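Local coordinates for acetoin utilization protein AcuB, putative (Vibrio cholerae, PDB 2O16), which is of unknown function, but is a protein of paired CBS domains, named for acetoin utilization and probably regulatory, as modules of this kind often bind adenine nucleotides, at residues A[5-10]-A[91-97]; A[15-20]-A[39-44]; A[51-57]-A[80-85]; A[24-28]-A[57-61]. The contacts are given in a common frame with arbitrary orientation. Numbering follows the deposited sequence.

Interaction 1: A[5-10]-A[91-97]; sequences IKVEDM and VAPQAGL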
loop_
_atom_site.group_PDB
_atom_site.type_symbol
_atom_site.label_atom_id
_atom_site.label_comp_id
_atom_site.label_asym_id
_atom_site.label_seq_id
_atom_site.Cartn_x
_atom_site.Cartn_y
_atom_site.Cartn_z
ATOM N N ILE A 5 -9.898 -17.921 0.519
ATOM C CA ILE A 5 -9.821 -16.465 0.668
ATOM C C ILE A 5 -8.895 -15.832 -0.359
ATOM O O ILE A 5 -7.725 -16.216 -0.478
ATOM C CB ILE A 5 -9.366 -16.015 2.082
ATOM C CG1 ILE A 5 -10.150 -16.739 3.171
ATOM C CG2 ILE A 5 -9.581 -14.496 2.256
ATOM C CD1 ILE A 5 -9.544 -16.540 4.592
ATOM N N LYS A 6 -9.435 -14.854 -1.082
ATOM C CA LYS A 6 -8.690 -14.090 -2.077
ATOM C C LYS A 6 -8.267 -12.752 -1.489
ATOM O O LYS A 6 -8.888 -12.256 -0.541
ATOM C CB LYS A 6 -9.572 -13.826 -3.279
ATOM C CG LYS A 6 -10.010 -15.095 -4.002
ATOM C CD LYS A 6 -11.315 -14.862 -4.742
ATOM C CE LYS A 6 -11.492 -15.851 -5.903
ATOM N NZ LYS A 6 -10.844 -17.188 -5.651
ATOM N N VAL A 7 -7.235 -12.161 -2.084
ATOM C CA VAL A 7 -6.742 -10.836 -1.694
ATOM C C VAL A 7 -7.870 -9.815 -1.631
ATOM O O VAL A 7 -7.997 -9.097 -0.661
ATOM C CB VAL A 7 -5.612 -10.377 -2.668
ATOM C CG1 VAL A 7 -5.523 -8.864 -2.746
ATOM C CG2 VAL A 7 -4.274 -11.021 -2.250
ATOM N N GLU A 8 -8.723 -9.785 -2.651
ATOM C CA GLU A 8 -9.847 -8.832 -2.682
ATOM C C GLU A 8 -10.827 -8.943 -1.509
ATOM O O GLU A 8 -11.586 -8.003 -1.254
ATOM C CB GLU A 8 -10.614 -8.951 -4.007
ATOM C CG GLU A 8 -11.196 -10.341 -4.270
ATOM C CD GLU A 8 -11.729 -10.501 -5.694
ATOM O OE1 GLU A 8 -11.833 -9.492 -6.447
ATOM O OE2 GLU A 8 -12.051 -11.654 -6.054
ATOM N N ASP A 9 -10.819 -10.090 -0.821
ATOM C CA ASP A 9 -11.714 -10.348 0.318
ATOM C C ASP A 9 -11.250 -9.605 1.570
ATOM O O ASP A 9 -12.045 -9.354 2.491
ATOM C CB ASP A 9 -11.799 -11.863 0.611
ATOM C CG ASP A 9 -12.460 -12.656 -0.507
ATOM O OD1 ASP A 9 -13.300 -12.088 -1.236
ATOM O OD2 ASP A 9 -12.160 -13.878 -0.642
ATOM N N MET A 10 -9.980 -9.205 1.605
ATOM C CA MET A 10 -9.407 -8.615 2.819
ATOM C C MET A 10 -8.662 -7.305 2.626
ATOM O O MET A 10 -8.265 -6.668 3.613
ATOM C CB MET A 10 -8.493 -9.642 3.513
ATOM C CG MET A 10 -7.310 -10.122 2.655
ATOM S SD MET A 10 -5.936 -8.926 2.705
ATOM C CE MET A 10 -5.269 -9.257 4.338
ATOM N N VAL A 91 -0.103 -7.067 -6.928
ATOM C CA VAL A 91 -0.752 -8.378 -7.042
ATOM C C VAL A 91 -2.138 -8.192 -7.662
ATOM O O VAL A 91 -2.709 -7.098 -7.578
ATOM C CB VAL A 91 -0.855 -9.056 -5.640
ATOM C CG1 VAL A 91 -1.882 -8.314 -4.709
ATOM C CG2 VAL A 91 -1.224 -10.562 -5.732
ATOM N N ALA A 92 -2.687 -9.247 -8.265
ATOM C CA ALA A 92 -4.079 -9.222 -8.770
ATOM C C ALA A 92 -5.101 -9.508 -7.667
ATOM O O ALA A 92 -4.794 -10.232 -6.707
ATOM C CB ALA A 92 -4.250 -10.228 -9.936
ATOM N N PRO A 93 -6.318 -8.922 -7.767
ATOM C CA PRO A 93 -7.325 -9.120 -6.717
ATOM C C PRO A 93 -7.791 -10.559 -6.503
ATOM O O PRO A 93 -8.222 -10.875 -5.417
ATOM C CB PRO A 93 -8.507 -8.274 -7.199
ATOM C CG PRO A 93 -8.313 -8.174 -8.661
ATOM C CD PRO A 93 -6.830 -8.037 -8.824
ATOM N N GLN A 94 -7.690 -11.417 -7.517
ATOM C CA GLN A 94 -8.131 -12.802 -7.372
ATOM C C GLN A 94 -7.068 -13.696 -6.708
ATOM O O GLN A 94 -7.334 -14.881 -6.435
ATOM C CB GLN A 94 -8.536 -13.386 -8.741
ATOM C CG GLN A 94 -7.358 -13.537 -9.709
ATOM C CD GLN A 94 -7.093 -12.292 -10.570
ATOM O OE1 GLN A 94 -7.635 -11.196 -10.316
ATOM N NE2 GLN A 94 -6.274 -12.474 -11.623
ATOM N N ALA A 95 -5.872 -13.155 -6.442
ATOM C CA ALA A 95 -4.800 -13.973 -5.844
ATOM C C ALA A 95 -5.247 -14.577 -4.513
ATOM O O ALA A 95 -6.050 -13.979 -3.812
ATOM C CB ALA A 95 -3.521 -13.167 -5.668
ATOM N N GLY A 96 -4.722 -15.757 -4.172
ATOM C CA GLY A 96 -5.039 -16.371 -2.882
ATOM C C GLY A 96 -4.356 -15.591 -1.761
ATOM O O GLY A 96 -3.191 -15.167 -1.892
ATOM N N LEU A 97 -5.066 -15.443 -0.652
ATOM C CA LEU A 97 -4.558 -14.659 0.462
ATOM C C LEU A 97 -3.327 -15.294 1.077
ATOM O O LEU A 97 -2.353 -14.598 1.273
ATOM C CB LEU A 97 -5.614 -14.405 1.544
ATOM C CG LEU A 97 -5.085 -13.828 2.868
ATOM C CD1 LEU A 97 -4.433 -12.461 2.672
ATOM C CD2 LEU A 97 -6.217 -13.735 3.939
#
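Leu97 and Val7 bury more surface than any other residues here, with Pro93 next. Leu97, the first residue of helix 97-106, brings its backbone and its side chain to the N-terminal segment. Its N donates to Ile5 O at 2.8 Å, while its branched end lies between two apolar groups: CD2 is 3.8 Å from Ile5 CG2, and CD1 is 3.7 Å from Met10 CE. Val7 works the same way from the other segment. Its N donates to Ala95 O (2.8 Å), its CG2 meets Ala95 CB at 4.1 Å and its CG1 faces Val91 CG1 at 4.2 Å; Val114 and Ile124 of the sheet beyond continue this apolar patch. Pro93 is the second residue of the type I turn from Ala92 to Ala95; its carbonyl O accepts from Glu8 N at 3.0 Å, and Pro93 CB lies 3.6 Å from Glu8 OE1. Lys6 and Gly96 are paired as a single beta bridge, with their CA atoms 4.4 Å apart. The N-terminal turn thus packs against elements of the second CBS repeat, strands 112-116 and 119-124 and helix 97-106, an exchange probably shared with other CBS pairs. Because all three hydrogen bonds run between backbone atoms, the pairing itself does not depend on polar side chains; side-chain selectivity lies mainly in the apolar fit of Val7 and Leu97.

Interaction 2: A[15-20]-A[39-44]; sequences PHTLLR and VPIVDA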
loop_
_atom_site.group_PDB
_atom_site.type_symbol
_atom_site.label_atom_id
_atom_site.label_comp_id
_atom_site.label_asym_id
_atom_site.label_seq_id
_atom_site.Cartn_x
_atom_site.Cartn_y
_atom_site.Cartn_z
ATOM N N PRO A 15 -8.278 2.983 -1.638
ATOM C CA PRO A 15 -7.280 3.689 -0.835
ATOM C C PRO A 15 -7.120 5.123 -1.345
ATOM O O PRO A 15 -7.388 5.394 -2.515
ATOM C CB PRO A 15 -5.989 2.908 -1.087
ATOM C CG PRO A 15 -6.185 2.241 -2.400
ATOM C CD PRO A 15 -7.678 1.940 -2.483
ATOM N N HIS A 16 -6.737 6.010 -0.448
ATOM C CA HIS A 16 -6.354 7.376 -0.780
ATOM C C HIS A 16 -5.042 7.354 -1.538
ATOM O O HIS A 16 -4.062 6.734 -1.103
ATOM C CB HIS A 16 -6.196 8.215 0.475
ATOM C CG HIS A 16 -7.501 8.487 1.167
ATOM N ND1 HIS A 16 -8.102 7.567 2.001
ATOM C CD2 HIS A 16 -8.319 9.566 1.140
ATOM C CE1 HIS A 16 -9.233 8.074 2.471
ATOM N NE2 HIS A 16 -9.394 9.282 1.957
ATOM N N THR A 17 -5.043 8.066 -2.647
ATOM C CA THR A 17 -3.916 8.086 -3.603
ATOM C C THR A 17 -3.519 9.541 -3.886
ATOM O O THR A 17 -4.239 10.487 -3.511
ATOM C CB THR A 17 -4.323 7.428 -4.919
ATOM O OG1 THR A 17 -5.456 8.119 -5.447
ATOM C CG2 THR A 17 -4.698 5.965 -4.701
ATOM N N LEU A 18 -2.383 9.731 -4.538
ATOM C CA LEU A 18 -1.930 11.082 -4.909
ATOM C C LEU A 18 -1.377 11.046 -6.322
ATOM O O LEU A 18 -0.872 9.994 -6.743
ATOM C CB LEU A 18 -0.854 11.552 -3.924
ATOM C CG LEU A 18 -1.383 11.982 -2.535
ATOM C CD1 LEU A 18 -0.255 12.362 -1.635
ATOM C CD2 LEU A 18 -2.435 13.152 -2.594
ATOM N N LEU A 19 -1.465 12.173 -7.052
ATOM C CA LEU A 19 -0.775 12.310 -8.359
ATOM C C LEU A 19 0.730 12.437 -8.160
ATOM O O LEU A 19 1.190 12.833 -7.086
ATOM C CB LEU A 19 -1.296 13.544 -9.141
ATOM C CG LEU A 19 -2.782 13.538 -9.483
ATOM C CD1 LEU A 19 -3.294 14.914 -10.063
ATOM C CD2 LEU A 19 -3.123 12.356 -10.425
ATOM N N ARG A 20 1.506 12.062 -9.187
ATOM C CA ARG A 20 2.981 12.008 -9.074
ATOM C C ARG A 20 3.640 13.366 -8.940
ATOM O O ARG A 20 4.820 13.466 -8.560
ATOM C CB ARG A 20 3.563 11.346 -10.334
ATOM C CG ARG A 20 3.290 12.153 -11.628
ATOM C CD ARG A 20 3.610 11.336 -12.900
ATOM N NE ARG A 20 5.052 11.160 -13.066
ATOM C CZ ARG A 20 5.863 12.048 -13.653
ATOM N NH1 ARG A 20 5.402 13.201 -14.129
ATOM N NH2 ARG A 20 7.152 11.787 -13.753
ATOM N N VAL A 39 0.785 5.464 0.668
ATOM C CA VAL A 39 -0.009 6.226 -0.283
ATOM C C VAL A 39 0.434 5.824 -1.686
ATOM O O VAL A 39 1.534 6.189 -2.113
ATOM C CB VAL A 39 0.183 7.726 -0.128
ATOM C CG1 VAL A 39 -0.682 8.501 -1.139
ATOM C CG2 VAL A 39 -0.149 8.163 1.343
ATOM N N PRO A 40 -0.425 5.081 -2.378
ATOM C CA PRO A 40 -0.158 4.800 -3.782
ATOM C C PRO A 40 -0.168 6.116 -4.630
ATOM O O PRO A 40 -0.953 7.075 -4.366
ATOM C CB PRO A 40 -1.307 3.863 -4.175
ATOM C CG PRO A 40 -1.878 3.349 -2.843
ATOM C CD PRO A 40 -1.696 4.481 -1.911
ATOM N N ILE A 41 0.734 6.156 -5.599
ATOM C CA ILE A 41 0.821 7.232 -6.587
ATOM C C ILE A 41 0.194 6.741 -7.894
ATOM O O ILE A 41 0.576 5.684 -8.408
ATOM C CB ILE A 41 2.311 7.614 -6.842
ATOM C CG1 ILE A 41 3.059 7.927 -5.522
ATOM C CG2 ILE A 41 2.428 8.729 -7.902
ATOM C CD1 ILE A 41 2.374 8.914 -4.595
ATOM N N VAL A 42 -0.776 7.483 -8.432
ATOM C CA VAL A 42 -1.539 7.003 -9.593
ATOM C C VAL A 42 -1.623 8.079 -10.659
ATOM O O VAL A 42 -1.363 9.251 -10.367
ATOM C CB VAL A 42 -2.979 6.580 -9.202
ATOM C CG1 VAL A 42 -2.952 5.365 -8.250
ATOM C CG2 VAL A 42 -3.746 7.785 -8.560
ATOM N N ASP A 43 -1.975 7.692 -11.888
ATOM C CA ASP A 43 -2.253 8.697 -12.933
ATOM C C ASP A 43 -3.741 9.069 -12.887
ATOM O O ASP A 43 -4.468 8.598 -12.026
ATOM C CB ASP A 43 -1.780 8.202 -14.328
ATOM C CG ASP A 43 -2.665 7.103 -14.927
ATOM O OD1 ASP A 43 -3.736 6.742 -14.375
ATOM O OD2 ASP A 43 -2.274 6.573 -15.999
ATOM N N ALA A 44 -4.199 9.885 -13.837
ATOM C CA ALA A 44 -5.577 10.357 -13.865
ATOM C C ALA A 44 -6.607 9.249 -13.985
ATOM O O ALA A 44 -7.746 9.434 -13.553
ATOM C CB ALA A 44 -5.773 11.403 -14.992
HETATM O O HOH W 1 0.112 11.106 -11.519
#
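A short parallel backbone pairing joins the extended chain leading to helix 24-34 to strand 38-42 in the first CBS domain, on the side of the strand away from strand 48-53. It centres on one bridge, Leu18 with Ile41, whose CA atoms are 5.0 Å apart. Leu18 uses both of its backbone polar atoms: its N donates to Pro40 O at 3.0 Å and its O accepts from Val42 N at 3.0 Å. The same carbonyl also receives a CA-H...O contact from Ile41 CA at 3.2 Å. Further on the chains splay, and Arg20 N is 4.2 Å from Val42 O; water 1 fills the gap, accepting from Arg20 N at 2.9 Å and donating to Val42 O at 2.6 Å. Extended chain, helix 24-34 and strand 38-42 together follow the beta-alpha-beta course with which a CBS domain begins. Side chains divide between two faces. Leu18 packs its CG on Val39 CG1 (3.8 Å) and its CB near Ile41 CD1 (4.2 Å), on the face covered by Leu30 and Leu80. Thr17 goes the other way, with CG2 4.0 Å from Pro40 CB and OG1 3.6 Å from Val42 CG2; there Leu120 of the second CBS domain touches Thr17 and Pro40. At the far end, Arg20 CB rests 3.7 Å from Ile41 CG2, and Arg20 makes a cation-pi contact with Phe81.

Interaction 3: A[51-57]-A[80-85]; sequences IVSQRDL and LFEVMH. With PO4 (phosphate ion), chain E.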
loop_
_atom_site.group_PDB
_atom_site.type_symbol
_atom_site.label_atom_id
_atom_site.label_comp_id
_atom_site.label_asym_id
_atom_site.label_seq_id
_atom_site.Cartn_x
_atom_site.Cartn_y
_atom_site.Cartn_z
ATOM N N ILE A 51 4.388 3.894 -5.115
ATOM C CA ILE A 51 3.810 4.012 -3.803
ATOM C C ILE A 51 4.861 4.640 -2.871
ATOM O O ILE A 51 6.062 4.377 -3.013
ATOM C CB ILE A 51 3.247 2.629 -3.310
ATOM C CG1 ILE A 51 2.716 2.709 -1.874
ATOM C CG2 ILE A 51 4.277 1.507 -3.478
ATOM C CD1 ILE A 51 1.800 1.564 -1.534
ATOM N N VAL A 52 4.421 5.516 -1.967
ATOM C CA VAL A 52 5.346 6.104 -0.995
ATOM C C VAL A 52 4.935 5.665 0.417
ATOM O O VAL A 52 3.744 5.630 0.735
ATOM C CB VAL A 52 5.401 7.673 -1.108
ATOM C CG1 VAL A 52 6.050 8.085 -2.452
ATOM C CG2 VAL A 52 3.978 8.285 -0.966
ATOM N N SER A 53 5.919 5.281 1.226
ATOM C CA SER A 53 5.655 4.880 2.609
ATOM C C SER A 53 6.112 6.002 3.526
ATOM O O SER A 53 6.845 6.902 3.105
ATOM C CB SER A 53 6.428 3.600 2.952
ATOM O OG SER A 53 7.822 3.847 2.854
ATOM N N GLN A 54 5.706 5.938 4.790
ATOM C CA GLN A 54 6.290 6.848 5.784
ATOM C C GLN A 54 7.809 6.741 5.775
ATOM O O GLN A 54 8.518 7.761 5.873
ATOM C CB GLN A 54 5.766 6.540 7.189
ATOM C CG GLN A 54 6.377 7.475 8.259
ATOM C CD GLN A 54 5.975 7.044 9.655
ATOM O OE1 GLN A 54 6.545 6.112 10.226
ATOM N NE2 GLN A 54 4.949 7.674 10.175
ATOM N N ARG A 55 8.325 5.515 5.622
ATOM C CA ARG A 55 9.768 5.329 5.577
ATOM C C ARG A 55 10.425 6.086 4.409
ATOM O O ARG A 55 11.520 6.651 4.549
ATOM C CB ARG A 55 10.156 3.839 5.575
ATOM C CG ARG A 55 11.701 3.641 5.589
ATOM C CD ARG A 55 12.109 2.193 5.831
ATOM N NE ARG A 55 13.547 1.980 5.658
ATOM C CZ ARG A 55 14.172 0.822 5.869
ATOM N NH1 ARG A 55 13.494 -0.247 6.269
ATOM N NH2 ARG A 55 15.483 0.730 5.681
ATOM N N ASP A 56 9.782 6.081 3.248
ATOM C CA ASP A 56 10.266 6.857 2.095
ATOM C C ASP A 56 10.330 8.347 2.419
ATOM O O ASP A 56 11.304 9.026 2.083
ATOM C CB ASP A 56 9.353 6.652 0.868
ATOM C CG ASP A 56 9.416 5.233 0.310
ATOM O OD1 ASP A 56 10.492 4.599 0.406
ATOM O OD2 ASP A 56 8.392 4.750 -0.214
ATOM N N LEU A 57 9.250 8.862 3.017
ATOM C CA LEU A 57 9.163 10.298 3.322
ATOM C C LEU A 57 10.199 10.674 4.363
ATOM O O LEU A 57 10.884 11.690 4.229
ATOM C CB LEU A 57 7.749 10.706 3.795
ATOM C CG LEU A 57 6.592 10.440 2.828
ATOM C CD1 LEU A 57 5.332 11.155 3.285
ATOM C CD2 LEU A 57 6.944 10.838 1.389
ATOM N N LEU A 80 6.434 13.792 -5.758
ATOM C CA LEU A 80 6.388 12.369 -5.381
ATOM C C LEU A 80 7.043 11.442 -6.406
ATOM O O LEU A 80 7.659 10.431 -6.016
ATOM C CB LEU A 80 4.952 11.932 -5.049
ATOM C CG LEU A 80 4.451 12.605 -3.752
ATOM C CD1 LEU A 80 2.966 12.607 -3.645
ATOM C CD2 LEU A 80 5.107 11.983 -2.463
ATOM N N PHE A 81 6.936 11.765 -7.701
ATOM C CA PHE A 81 7.651 10.955 -8.710
ATOM C C PHE A 81 9.179 10.851 -8.451
ATOM O O PHE A 81 9.817 9.860 -8.866
ATOM C CB PHE A 81 7.315 11.352 -10.164
ATOM C CG PHE A 81 7.972 12.646 -10.641
ATOM C CD1 PHE A 81 9.330 12.671 -11.010
ATOM C CD2 PHE A 81 7.230 13.815 -10.747
ATOM C CE1 PHE A 81 9.930 13.868 -11.449
ATOM C CE2 PHE A 81 7.804 14.999 -11.185
ATOM C CZ PHE A 81 9.168 15.029 -11.535
ATOM N N GLU A 82 9.754 11.852 -7.778
ATOM C CA GLU A 82 11.186 11.806 -7.394
ATOM C C GLU A 82 11.444 10.988 -6.130
ATOM O O GLU A 82 12.574 10.582 -5.873
ATOM C CB GLU A 82 11.768 13.222 -7.221
ATOM C CG GLU A 82 11.817 13.977 -8.534
ATOM C CD GLU A 82 12.543 15.310 -8.477
ATOM O OE1 GLU A 82 12.898 15.787 -7.373
ATOM O OE2 GLU A 82 12.760 15.884 -9.571
ATOM N N VAL A 83 10.420 10.808 -5.303
ATOM C CA VAL A 83 10.582 10.094 -4.034
ATOM C C VAL A 83 10.246 8.600 -4.195
ATOM O O VAL A 83 10.903 7.725 -3.601
ATOM C CB VAL A 83 9.715 10.738 -2.923
ATOM C CG1 VAL A 83 9.800 9.946 -1.609
ATOM C CG2 VAL A 83 10.131 12.239 -2.687
ATOM N N MET A 84 9.237 8.292 -5.004
ATOM C CA MET A 84 8.770 6.905 -5.075
ATOM C C MET A 84 9.817 6.000 -5.770
ATOM O O MET A 84 10.521 6.421 -6.716
ATOM C CB MET A 84 7.418 6.817 -5.795
ATOM C CG MET A 84 7.503 7.097 -7.281
ATOM S SD MET A 84 5.860 7.449 -7.935
ATOM C CE MET A 84 6.154 7.422 -9.712
ATOM N N HIS A 85 9.905 4.767 -5.276
ATOM C CA HIS A 85 10.781 3.749 -5.849
ATOM C C HIS A 85 10.325 3.394 -7.249
ATOM O O HIS A 85 9.120 3.299 -7.497
ATOM C CB HIS A 85 10.750 2.497 -4.959
ATOM C CG HIS A 85 11.623 2.625 -3.753
ATOM N ND1 HIS A 85 12.950 3.002 -3.836
ATOM C CD2 HIS A 85 11.365 2.453 -2.439
ATOM C CE1 HIS A 85 13.471 3.048 -2.620
ATOM N NE2 HIS A 85 12.531 2.717 -1.757
HETATM P P PO4 E . 10.565 1.336 1.806
HETATM O O1 PO4 E . 10.646 2.067 0.480
HETATM O O2 PO4 E . 11.493 2.060 2.759
HETATM O O3 PO4 E . 9.140 1.370 2.387
HETATM O O4 PO4 E . 11.109 -0.075 1.637
HETATM O O HOH W 2 7.069 3.023 -5.788
HETATM O O HOH W 3 8.561 4.008 -2.889
#
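Val52 is the bump that fits this contact together: its CG1 enters a hollow lined by Leu80 CD2 (4.0 Å), Val83 CG1 (4.3 Å) and Met84 CB (3.8 Å). Val83 projects in return, its CG1 settling against Asp56 CB at 4.1 Å and Leu57 CD2 at 4.2 Å on the first turn of helix 54-64. Beyond this interlock the segments part, and water 3 occupies the gap, accepting from His85 N at 2.8 Å and lying 2.8 Å from Asp56 OD2. Ser53 and Asp56 close the helix start as a capping box, Asp56 N to Ser53 OG at 3.0 Å and Ser53 N to Asp56 OD2 at 2.9 Å. Ser53 OG donates to O3 of the phosphate at 2.8 Å, and His85 NE2 is 3.0 Å from its O1. The ion probably came from the crystallisation liquor, yet a Ser-x-x-Asp helix start binds nucleotides in many CBS pairs, so an apolar interlock bordering a polar, anion-accepting rim is consistent with a ligand site.

Interaction 4: A[24-28]-A[57-61]; sequences LNDAK and LLAAQ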
loop_
_atom_site.group_PDB
_atom_site.type_symbol
_atom_site.label_atom_id
_atom_site.label_comp_id
_atom_site.label_asym_id
_atom_site.label_seq_id
_atom_site.Cartn_x
_atom_site.Cartn_y
_atom_site.Cartn_z
ATOM N N LEU A 24 6.046 15.527 -1.437
ATOM C CA LEU A 24 6.342 14.926 -0.111
ATOM C C LEU A 24 5.430 15.515 0.976
ATOM O O LEU A 24 4.847 14.783 1.809
ATOM C CB LEU A 24 7.808 15.154 0.280
ATOM C CG LEU A 24 8.317 14.388 1.525
ATOM C CD1 LEU A 24 9.791 14.084 1.370
ATOM C CD2 LEU A 24 8.048 15.156 2.807
ATOM N N ASN A 25 5.289 16.850 0.950
ATOM C CA ASN A 25 4.460 17.551 1.926
ATOM C C ASN A 25 3.007 17.102 1.900
ATOM O O ASN A 25 2.401 16.899 2.952
ATOM C CB ASN A 25 4.554 19.067 1.710
ATOM C CG ASN A 25 4.340 19.848 2.994
ATOM O OD1 ASN A 25 4.684 19.380 4.078
ATOM N ND2 ASN A 25 3.761 21.055 2.874
ATOM N N ASP A 26 2.442 16.925 0.703
ATOM C CA ASP A 26 1.094 16.403 0.566
ATOM C C ASP A 26 0.950 14.987 1.122
ATOM O O ASP A 26 -0.047 14.685 1.779
ATOM C CB ASP A 26 0.648 16.375 -0.901
ATOM C CG ASP A 26 0.640 17.750 -1.545
ATOM O OD1 ASP A 26 0.249 18.735 -0.873
ATOM O OD2 ASP A 26 1.000 17.831 -2.728
ATOM N N ALA A 27 1.908 14.117 0.804
ATOM C CA ALA A 27 1.863 12.728 1.279
ATOM C C ALA A 27 2.006 12.698 2.813
ATOM O O ALA A 27 1.303 11.949 3.489
ATOM C CB ALA A 27 2.989 11.895 0.613
ATOM N N LYS A 28 2.940 13.484 3.335
ATOM C CA LYS A 28 3.057 13.673 4.794
ATOM C C LYS A 28 1.723 14.056 5.450
ATOM O O LYS A 28 1.285 13.412 6.409
ATOM C CB LYS A 28 4.142 14.700 5.117
ATOM C CG LYS A 28 4.492 14.810 6.624
ATOM C CD LYS A 28 5.256 16.112 6.861
ATOM C CE LYS A 28 5.406 16.447 8.357
ATOM N NZ LYS A 28 6.717 15.964 8.909
ATOM N N LEU A 57 9.250 8.862 3.017
ATOM C CA LEU A 57 9.163 10.298 3.322
ATOM C C LEU A 57 10.199 10.674 4.363
ATOM O O LEU A 57 10.884 11.690 4.229
ATOM C CB LEU A 57 7.749 10.706 3.795
ATOM C CG LEU A 57 6.592 10.440 2.828
ATOM C CD1 LEU A 57 5.332 11.155 3.285
ATOM C CD2 LEU A 57 6.944 10.838 1.389
ATOM N N LEU A 58 10.340 9.826 5.380
ATOM C CA LEU A 58 11.308 10.081 6.447
ATOM C C LEU A 58 12.738 10.051 5.908
ATOM O O LEU A 58 13.554 10.913 6.250
ATOM C CB LEU A 58 11.130 9.116 7.632
ATOM C CG LEU A 58 9.878 9.238 8.510
ATOM C CD1 LEU A 58 9.848 8.090 9.503
ATOM C CD2 LEU A 58 9.762 10.594 9.250
ATOM N N ALA A 59 13.044 9.093 5.041
ATOM C CA ALA A 59 14.382 9.041 4.419
ATOM C C ALA A 59 14.692 10.249 3.511
ATOM O O ALA A 59 15.828 10.734 3.481
ATOM C CB ALA A 59 14.566 7.759 3.651
ATOM N N ALA A 60 13.699 10.736 2.770
ATOM C CA ALA A 60 13.931 11.903 1.917
ATOM C C ALA A 60 14.153 13.141 2.785
ATOM O O ALA A 60 15.022 13.960 2.489
ATOM C CB ALA A 60 12.769 12.121 0.973
ATOM N N GLN A 61 13.367 13.273 3.848
ATOM C CA GLN A 61 13.489 14.417 4.765
ATOM C C GLN A 61 14.841 14.406 5.485
ATOM O O GLN A 61 15.528 15.432 5.558
ATOM C CB GLN A 61 12.328 14.458 5.765
ATOM C CG GLN A 61 11.019 14.949 5.151
ATOM C CD GLN A 61 9.825 14.816 6.094
ATOM O OE1 GLN A 61 9.417 15.790 6.720
ATOM N NE2 GLN A 61 9.270 13.603 6.206
#
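Leu24 and Leu57 form the apolar centre, Leu24 CG standing 3.8 Å from Leu57 CD2. Around them the fit is tight: Leu24 CD1 touches Ala60 CB at 3.6 Å, and Leu57 CD1 reaches Ala27 CB at 3.6 Å and the backbone Lys28 N at 3.3 Å. The small alanines let each leucine press close to the opposite helix, although the axes of the two segments come no nearer than 11.0 Å. Outward from this core, Gln61 lays its CD 3.8 Å from Leu24 CD2. Its amide is held from within its own helix, NE2 donating to Leu57 O at 3.2 Å, while OE1 accepts only a weak hydrogen bond from Lys28 NZ at 3.5 Å. The segments run at 138° to one another, a steeply inclined antiparallel pairing of the two helices of the βαββα CBS fold. Leu57 also touches Met31 further along helix 24-34, and Ala27 is met by Leu18, by Leu80 of helix 80-83 and by Val52 of strand 48-53.

How the interactions relate
Interactions 2, 3 and 4 form one continuous body. Interactions 3 and 4, with centres about 7 Å apart, share Leu57, and Leu80 CD2 lies 3.7 Å from Ala27 CB. Interaction 2 joins them through Val39 N and Val52 O, 3.0 Å apart, and through Leu18 CD1, 3.6 Å from Ala27 CA. Interaction 1 stands apart, its centre about 25 Å from that of interaction 3 across the chain's centre. The two look like counterparts: 5-10, at the start of the chain, packs on the second repeat, whereas 80-85 packs on the first. Arg20 O to Phe81 N (2.8 Å) parallels the Pro93-Glu8 bond. The phosphate sits at interaction 3.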